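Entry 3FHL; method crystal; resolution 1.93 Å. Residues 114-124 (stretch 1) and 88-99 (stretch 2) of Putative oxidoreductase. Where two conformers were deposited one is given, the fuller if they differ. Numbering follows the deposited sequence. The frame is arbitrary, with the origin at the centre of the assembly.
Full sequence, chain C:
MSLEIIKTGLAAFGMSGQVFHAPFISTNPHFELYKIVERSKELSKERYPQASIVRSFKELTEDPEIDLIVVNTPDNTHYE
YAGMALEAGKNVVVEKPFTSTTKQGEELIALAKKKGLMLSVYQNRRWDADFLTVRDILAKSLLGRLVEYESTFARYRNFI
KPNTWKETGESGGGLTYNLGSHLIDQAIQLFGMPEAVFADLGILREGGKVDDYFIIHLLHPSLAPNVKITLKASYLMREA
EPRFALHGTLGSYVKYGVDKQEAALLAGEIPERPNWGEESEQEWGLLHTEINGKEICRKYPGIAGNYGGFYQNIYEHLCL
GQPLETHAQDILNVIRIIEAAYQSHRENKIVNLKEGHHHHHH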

ATOM      1  N   LYS C 114     -33.887 -25.356   3.126  1.00 46.98           N
ATOM      2  CA  LYS C 114     -35.027 -26.179   3.515  1.00 52.20           C
ATOM      3  C   LYS C 114     -35.774 -26.688   2.285  1.00 49.31           C
ATOM      4  O   LYS C 114     -36.096 -27.876   2.193  1.00 45.14           O
ATOM      5  CB  LYS C 114     -35.972 -25.396   4.427  1.00 51.98           C
ATOM      6  CG  LYS C 114     -37.089 -26.239   5.042  1.00 58.14           C
ATOM      7  CD  LYS C 114     -38.043 -25.401   5.888  1.00 61.75           C
ATOM      8  CE  LYS C 114     -39.061 -24.645   5.038  1.00 71.48           C
ATOM      9  NZ  LYS C 114     -39.804 -23.636   5.846  1.00 73.47           N
ATOM     10  N   LYS C 115     -36.012 -25.789   1.332  1.00 43.62           N
ATOM     11  CA  LYS C 115     -36.756 -26.128   0.119  1.00 44.34           C
ATOM     12  C   LYS C 115     -35.927 -26.774  -0.988  1.00 43.72           C
ATOM     13  O   LYS C 115     -36.476 -27.131  -2.032  1.00 44.24           O
ATOM     14  CB  LYS C 115     -37.474 -24.893  -0.430  1.00 44.31           C
ATOM     15  CG  LYS C 115     -38.353 -24.180   0.587  1.00 45.93           C
ATOM     16  CD  LYS C 115     -39.250 -23.155  -0.077  1.00 49.22           C
ATOM     17  CE  LYS C 115     -40.315 -23.844  -0.920  1.00 59.70           C
ATOM     18  NZ  LYS C 115     -41.402 -22.912  -1.290  1.00 60.81           N
ATOM     19  N   GLY C 116     -34.620 -26.929  -0.765  1.00 38.60           N
ATOM     20  CA  GLY C 116     -33.704 -27.467  -1.781  1.00 37.51           C
ATOM     21  C   GLY C 116     -33.554 -26.580  -3.009  1.00 41.27           C
ATOM     22  O   GLY C 116     -33.412 -27.072  -4.133  1.00 41.59           O
ATOM     23  N   LEU C 117     -33.600 -25.265  -2.790  1.00 39.61           N
ATOM     24  CA  LEU C 117     -33.508 -24.286  -3.868  1.00 33.31           C
ATOM     25  C   LEU C 117     -32.155 -23.569  -3.835  1.00 36.12           C
ATOM     26  O   LEU C 117     -31.580 -23.373  -2.761  1.00 35.32           O
ATOM     27  CB  LEU C 117     -34.645 -23.264  -3.752  1.00 38.21           C
ATOM     28  CG  LEU C 117     -36.079 -23.804  -3.858  1.00 35.71           C
ATOM     29  CD1 LEU C 117     -37.082 -22.716  -3.524  1.00 36.26           C
ATOM     30  CD2 LEU C 117     -36.338 -24.388  -5.241  1.00 32.66           C
ATOM     31  N   MET C 118     -31.653 -23.201  -5.015  1.00 34.35           N
ATOM     32  CA  MET C 118     -30.410 -22.423  -5.143  1.00 34.32           C
ATOM     33  C   MET C 118     -30.641 -20.970  -4.717  1.00 34.58           C
ATOM     34  O   MET C 118     -31.616 -20.340  -5.133  1.00 32.01           O
ATOM     35  CB  MET C 118     -29.891 -22.463  -6.590  1.00 32.78           C
ATOM     36  CG  MET C 118     -28.471 -21.847  -6.796  1.00 29.44           C
ATOM     37  SD  MET C 118     -28.101 -21.426  -8.518  1.00 22.17           S
ATOM     38  CE  MET C 118     -29.180 -20.025  -8.720  1.00 25.01           C
ATOM     39  N   LEU C 119     -29.759 -20.456  -3.861  1.00 33.46           N
ATOM     40  CA  LEU C 119     -29.727 -19.019  -3.561  1.00 32.33           C
ATOM     41  C   LEU C 119     -28.310 -18.484  -3.775  1.00 33.40           C
ATOM     42  O   LEU C 119     -27.398 -18.794  -3.006  1.00 33.79           O
ATOM     43  CB  LEU C 119     -30.201 -18.723  -2.140  1.00 32.34           C
ATOM     44  CG  LEU C 119     -30.249 -17.256  -1.689  1.00 31.62           C
ATOM     45  CD1 LEU C 119     -31.171 -16.421  -2.572  1.00 33.80           C
ATOM     46  CD2 LEU C 119     -30.672 -17.186  -0.229  1.00 32.79           C
ATOM     47  N   SER C 120     -28.160 -17.692  -4.835  1.00 34.05           N
ATOM     48  CA  SER C 120     -26.882 -17.130  -5.265  1.00 32.65           C
ATOM     49  C   SER C 120     -26.864 -15.616  -5.083  1.00 32.58           C
ATOM     50  O   SER C 120     -27.897 -14.957  -5.230  1.00 28.91           O
ATOM     51  CB  SER C 120     -26.642 -17.476  -6.745  1.00 36.06           C
ATOM     52  OG  SER C 120     -25.483 -16.843  -7.279  1.00 31.04           O
ATOM     53  N   VAL C 121     -25.690 -15.067  -4.748  1.00 32.91           N
ATOM     54  CA  VAL C 121     -25.489 -13.622  -4.805  1.00 29.86           C
ATOM     55  C   VAL C 121     -24.508 -13.286  -5.926  1.00 29.55           C
ATOM     56  O   VAL C 121     -23.437 -13.883  -6.017  1.00 35.20           O
ATOM     57  CB  VAL C 121     -25.086 -13.012  -3.437  1.00 32.61           C
ATOM     58  CG1 VAL C 121     -24.700 -11.533  -3.583  1.00 28.69           C
ATOM     59  CG2 VAL C 121     -26.253 -13.106  -2.463  1.00 30.73           C
ATOM     60  N   TYR C 122     -24.908 -12.356  -6.790  1.00 30.80           N
ATOM     61  CA  TYR C 122     -24.114 -11.941  -7.951  1.00 28.66           C
ATOM     62  C   TYR C 122     -22.841 -11.193  -7.540  1.00 30.89           C
ATOM     63  O   TYR C 122     -22.900 -10.054  -7.077  1.00 34.26           O
ATOM     64  CB  TYR C 122     -24.954 -11.054  -8.867  1.00 31.55           C
ATOM     65  CG  TYR C 122     -24.305 -10.751 -10.200  1.00 28.15           C
ATOM     66  CD1 TYR C 122     -24.003 -11.774 -11.101  1.00 30.39           C
ATOM     67  CD2 TYR C 122     -24.022  -9.443 -10.571  1.00 33.76           C
ATOM     68  CE1 TYR C 122     -23.424 -11.507 -12.333  1.00 32.75           C
ATOM     69  CE2 TYR C 122     -23.446  -9.163 -11.792  1.00 30.72           C
ATOM     70  CZ  TYR C 122     -23.155 -10.196 -12.671  1.00 29.46           C
ATOM     71  OH  TYR C 122     -22.574  -9.916 -13.878  1.00 30.03           O
ATOM     72  N   GLN C 123     -21.697 -11.845  -7.713  1.00 32.06           N
ATOM     73  CA  GLN C 123     -20.394 -11.220  -7.474  1.00 33.64           C
ATOM     74  C   GLN C 123     -19.532 -11.449  -8.706  1.00 31.26           C
ATOM     75  O   GLN C 123     -18.776 -12.418  -8.785  1.00 32.08           O
ATOM     76  CB  GLN C 123     -19.736 -11.791  -6.203  1.00 33.07           C
ATOM     77  CG  GLN C 123     -20.609 -11.672  -4.941  1.00 37.61           C
ATOM     78  CD  GLN C 123     -19.820 -11.746  -3.654  1.00 43.20           C
ATOM     79  OE1 GLN C 123     -19.064 -10.835  -3.330  1.00 44.95           O
ATOM     80  NE2 GLN C 123     -20.009 -12.823  -2.896  1.00 38.17           N
ATOM     81  N   ASN C 124     -19.646 -10.547  -9.677  1.00 28.16           N
ATOM     82  CA  ASN C 124     -19.068 -10.780 -10.993  1.00 28.55           C
ATOM     83  C   ASN C 124     -17.568 -10.573 -11.154  1.00 30.84           C
ATOM     84  O   ASN C 124     -16.985 -11.048 -12.134  1.00 25.79           O
ATOM     85  CB  ASN C 124     -19.794  -9.958 -12.056  1.00 31.58           C
ATOM     86  CG  ASN C 124     -19.756  -8.465 -11.793  1.00 38.34           C
ATOM     87  OD1 ASN C 124     -19.312  -7.991 -10.756  1.00 41.65           O
ATOM     88  ND2 ASN C 124     -20.254  -7.716 -12.743  1.00 42.21           N
TER
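Stretch 2 (88-99) AGKNVVVEKPFT

Two adjacent parallel β-strands need not meet by backbone pairing alone; the turns that lead into them and the loops that leave them extend the contact, and residues 88-99 of this putative oxidoreductase illustrate the principle well. The segment begins at the end of a helix. Ala-88 points its CB away from residues 114-124, and Gly-89, with phi/psi of 85/20°, closes the helix in a Schellman motif, a positive-phi conformation that favours glycine. The same device recurs at Gly-116 in the partner, so each strand is entered shortly after a helix has been terminated in the same way. Leu-117 covers this turn, its CD2 lying 3.5 Å from Gly-89 O, while the side chain of Lys-115, m at chi1 and p at chi3, brings NZ to 4.0 Å from Gly-89 N.

Lys-90 turns the chain into extended conformation (-98/149°). Its CB points away from the partner, and its NZ reaches back to Ala-88 O in a hydrogen bond of 3.1 Å. Its carbonyl is less fortunate: Leu-117 CD1 packs 3.6 Å from Lys-90 O, which has no hydrogen-bonding partner in the model.

At Asn-91 a side chain does the work expected of a backbone. With chi1 at -64° (m), its OD1 accepts a nearly straight hydrogen bond from Met-118 N at 3.0 Å, and a water bridges the same OD1 (2.9 Å from the water O) to Gly-116 O (3.0 Å from the water O).

From here the strands run parallel in direction, their axes inclined at 27° (signed crossing angle -27°) and approaching to 4.6 Å. Val-92 pairs with Leu-119, their CA atoms 5.0 Å apart. As parallel geometry demands, Val-92 bonds to the two neighbours of its partner: its N donates to Met-118 O at 2.9 Å, and its O accepts from Ser-120 N at 2.9 Å. Val-93 pairs with Ser-120, CA to CA 4.7 Å, and turns its side chain to the face shared with Ser-120 and Tyr-122; its CG2 lies 4.2 Å from Met-118 CE, and its CG1 4.2 Å from Tyr-122 CB. Val-94 repeats the pattern of Val-92 two residues on. Its N donates to Ser-120 O at 2.8 Å and its O accepts from Tyr-122 N at 2.9 Å, while Val-121 CA approaches that same Val-94 O to 3.2 Å in a CA-H...O contact. On the face it shares with Val-92, Val-94 CG2 meets Leu-119 CD1 at 3.8 Å.

Glu-95 places OE2 4.0 Å from Tyr-122 CD2, oblique to the ring. One water molecule accepts from Lys-96 N (2.8 Å to its O) and donates to Tyr-122 O (2.7 Å from its O). A cis peptide precedes Pro-97, which makes no contact with residues 114-124. Phe-98 returns toward the partner: Val-121 CG2 lies over one ring face, 3.6 Å from Phe-98 CD1, and Leu-119 CD2 meets the ring edge, 3.8 Å from Phe-98 CZ. Thr-99 lies out of reach.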

ATOM      1  N   ALA C  88     -42.277 -19.275  -3.563  1.00 37.97           N
ATOM      2  CA  ALA C  88     -42.912 -19.723  -4.808  1.00 39.50           C
ATOM      3  C   ALA C  88     -42.195 -20.882  -5.505  1.00 40.43           C
ATOM      4  O   ALA C  88     -42.638 -21.338  -6.561  1.00 44.45           O
ATOM      5  CB  ALA C  88     -43.068 -18.549  -5.767  1.00 39.46           C
ATOM      6  N   GLY C  89     -41.086 -21.339  -4.925  1.00 37.74           N
ATOM      7  CA  GLY C  89     -40.356 -22.507  -5.405  1.00 33.04           C
ATOM      8  C   GLY C  89     -39.347 -22.269  -6.516  1.00 36.50           C
ATOM      9  O   GLY C  89     -38.971 -23.214  -7.217  1.00 35.03           O
ATOM     10  N   LYS C  90     -38.895 -21.022  -6.685  1.00 37.07           N
ATOM     11  CA  LYS C  90     -37.955 -20.707  -7.758  0.50 35.91           C
ATOM     12  C   LYS C  90     -36.508 -20.664  -7.248  1.00 34.39           C
ATOM     13  O   LYS C  90     -36.261 -20.340  -6.093  1.00 35.01           O
ATOM     14  CB  LYS C  90     -38.350 -19.394  -8.449  0.50 38.62           C
ATOM     15  CG  LYS C  90     -39.868 -19.224  -8.740  0.50 44.63           C
ATOM     16  CD  LYS C  90     -40.457 -20.383  -9.555  0.50 38.96           C
ATOM     17  CE  LYS C  90     -41.982 -20.360  -9.624  0.50 38.89           C
ATOM     18  NZ  LYS C  90     -42.542 -21.767  -9.615  0.50 33.33           N
ATOM     19  N   ASN C  91     -35.559 -21.023  -8.115  1.00 35.03           N
ATOM     20  CA  ASN C  91     -34.135 -20.802  -7.819  1.00 36.62           C
ATOM     21  C   ASN C  91     -33.885 -19.300  -7.965  1.00 33.17           C
ATOM     22  O   ASN C  91     -34.576 -18.637  -8.754  1.00 28.36           O
ATOM     23  CB  ASN C  91     -33.234 -21.596  -8.767  1.00 35.21           C
ATOM     24  CG  ASN C  91     -33.394 -23.089  -8.609  1.00 35.08           C
ATOM     25  OD1 ASN C  91     -32.955 -23.684  -7.618  1.00 29.36           O
ATOM     26  ND2 ASN C  91     -34.021 -23.712  -9.594  1.00 36.81           N
ATOM     27  N   VAL C  92     -32.940 -18.746  -7.195  1.00 31.94           N
ATOM     28  CA  VAL C  92     -32.824 -17.275  -7.088  1.00 32.18           C
ATOM     29  C   VAL C  92     -31.393 -16.735  -7.186  1.00 31.26           C
ATOM     30  O   VAL C  92     -30.473 -17.245  -6.537  1.00 28.49           O
ATOM     31  CB  VAL C  92     -33.493 -16.731  -5.763  1.00 33.03           C
ATOM     32  CG1 VAL C  92     -33.328 -15.220  -5.619  1.00 31.96           C
ATOM     33  CG2 VAL C  92     -34.965 -17.053  -5.722  1.00 30.72           C
ATOM     34  N   VAL C  93     -31.225 -15.704  -8.007  1.00 34.81           N
ATOM     35  CA  VAL C  93     -30.032 -14.848  -7.957  1.00 35.12           C
ATOM     36  C   VAL C  93     -30.407 -13.495  -7.353  1.00 34.58           C
ATOM     37  O   VAL C  93     -31.377 -12.866  -7.788  1.00 30.94           O
ATOM     38  CB  VAL C  93     -29.403 -14.665  -9.364  1.00 30.00           C
ATOM     39  CG1 VAL C  93     -28.374 -13.510  -9.390  1.00 37.55           C
ATOM     40  CG2 VAL C  93     -28.735 -15.943  -9.777  1.00 31.35           C
ATOM     41  N   VAL C  94     -29.654 -13.055  -6.341  1.00 33.20           N
ATOM     42  CA  VAL C  94     -29.826 -11.701  -5.812  1.00 33.79           C
ATOM     43  C   VAL C  94     -28.587 -10.852  -6.087  1.00 35.81           C
ATOM     44  O   VAL C  94     -27.449 -11.292  -5.898  1.00 31.16           O
ATOM     45  CB  VAL C  94     -30.108 -11.652  -4.290  1.00 31.85           C
ATOM     46  CG1 VAL C  94     -30.791 -10.325  -3.909  1.00 36.19           C
ATOM     47  CG2 VAL C  94     -30.962 -12.825  -3.842  1.00 37.00           C
ATOM     48  N   GLU C  95     -28.829  -9.634  -6.545  1.00 35.49           N
ATOM     49  CA  GLU C  95     -27.780  -8.634  -6.632  1.00 39.33           C
ATOM     50  C   GLU C  95     -27.484  -8.042  -5.274  1.00 33.96           C
ATOM     51  O   GLU C  95     -28.361  -7.995  -4.399  1.00 38.44           O
ATOM     52  CB  GLU C  95     -28.200  -7.525  -7.570  1.00 34.32           C
ATOM     53  CG  GLU C  95     -27.835  -7.823  -8.988  1.00 42.30           C
ATOM     54  CD  GLU C  95     -27.692  -6.578  -9.819  1.00 45.97           C
ATOM     55  OE1 GLU C  95     -28.441  -5.603  -9.580  1.00 46.41           O
ATOM     56  OE2 GLU C  95     -26.838  -6.581 -10.735  1.00 46.29           O
ATOM     57  N   LYS C  96     -26.243  -7.592  -5.101  1.00 37.62           N
ATOM     58  CA  LYS C  96     -25.863  -6.766  -3.956  1.00 38.25           C
ATOM     59  C   LYS C  96     -26.613  -5.436  -4.012  1.00 39.36           C
ATOM     60  O   LYS C  96     -26.716  -4.834  -5.086  1.00 40.52           O
ATOM     61  CB  LYS C  96     -24.360  -6.509  -3.952  1.00 34.32           C
ATOM     62  CG  LYS C  96     -23.526  -7.735  -3.609  1.00 32.33           C
ATOM     63  CD  LYS C  96     -22.136  -7.631  -4.225  1.00 39.95           C
ATOM     64  CE  LYS C  96     -21.386  -6.401  -3.723  1.00 42.89           C
ATOM     65  NZ  LYS C  96     -20.064  -6.257  -4.414  1.00 46.83           N
ATOM     66  N   PRO C  97     -27.141  -4.975  -2.864  1.00 41.52           N
ATOM     67  CA  PRO C  97     -27.067  -5.597  -1.535  1.00 42.21           C
ATOM     68  C   PRO C  97     -28.050  -6.759  -1.377  1.00 42.00           C
ATOM     69  O   PRO C  97     -29.238  -6.616  -1.685  1.00 40.98           O
ATOM     70  CB  PRO C  97     -27.427  -4.448  -0.576  1.00 38.86           C
ATOM     71  CG  PRO C  97     -27.636  -3.226  -1.448  1.00 42.45           C
ATOM     72  CD  PRO C  97     -27.897  -3.716  -2.824  1.00 42.81           C
ATOM     73  N   PHE C  98     -27.523  -7.900  -0.934  1.00 36.64           N
ATOM     74  CA  PHE C  98     -28.290  -9.128  -0.708  1.00 37.81           C
ATOM     75  C   PHE C  98     -29.519  -8.842   0.153  1.00 42.61           C
ATOM     76  O   PHE C  98     -30.650  -9.019  -0.303  1.00 42.27           O
ATOM     77  CB  PHE C  98     -27.361 -10.188  -0.082  1.00 33.18           C
ATOM     78  CG  PHE C  98     -28.033 -11.488   0.318  1.00 37.99           C
ATOM     79  CD1 PHE C  98     -29.053 -12.060  -0.443  1.00 37.50           C
ATOM     80  CD2 PHE C  98     -27.592 -12.169   1.449  1.00 37.32           C
ATOM     81  CE1 PHE C  98     -29.643 -13.256  -0.052  1.00 36.04           C
ATOM     82  CE2 PHE C  98     -28.165 -13.369   1.833  1.00 35.63           C
ATOM     83  CZ  PHE C  98     -29.192 -13.913   1.090  1.00 31.87           C
ATOM     84  N   THR C  99     -29.298  -8.391   1.386  1.00 42.23           N
ATOM     85  CA  THR C  99     -30.388  -7.988   2.272  1.00 42.86           C
ATOM     86  C   THR C  99     -29.988  -6.733   3.030  1.00 48.52           C
ATOM     87  O   THR C  99     -28.811  -6.354   3.042  1.00 46.53           O
ATOM     88  CB  THR C  99     -30.721  -9.065   3.312  1.00 40.57           C
ATOM     89  OG1 THR C  99     -29.511  -9.511   3.938  1.00 43.59           O
ATOM     90  CG2 THR C  99     -31.428 -10.251   2.679  1.00 42.38           C
TER
HETATM   91  O   HOH W   1     -32.431 -26.477  -6.955  1.00 52.61           O
HETATM   92  O   HOH W   2     -24.397  -7.838  -7.178  1.00 39.93           O
HETATM   93  O   HOH W   3     -18.557  -8.662  -4.743  1.00 45.86           O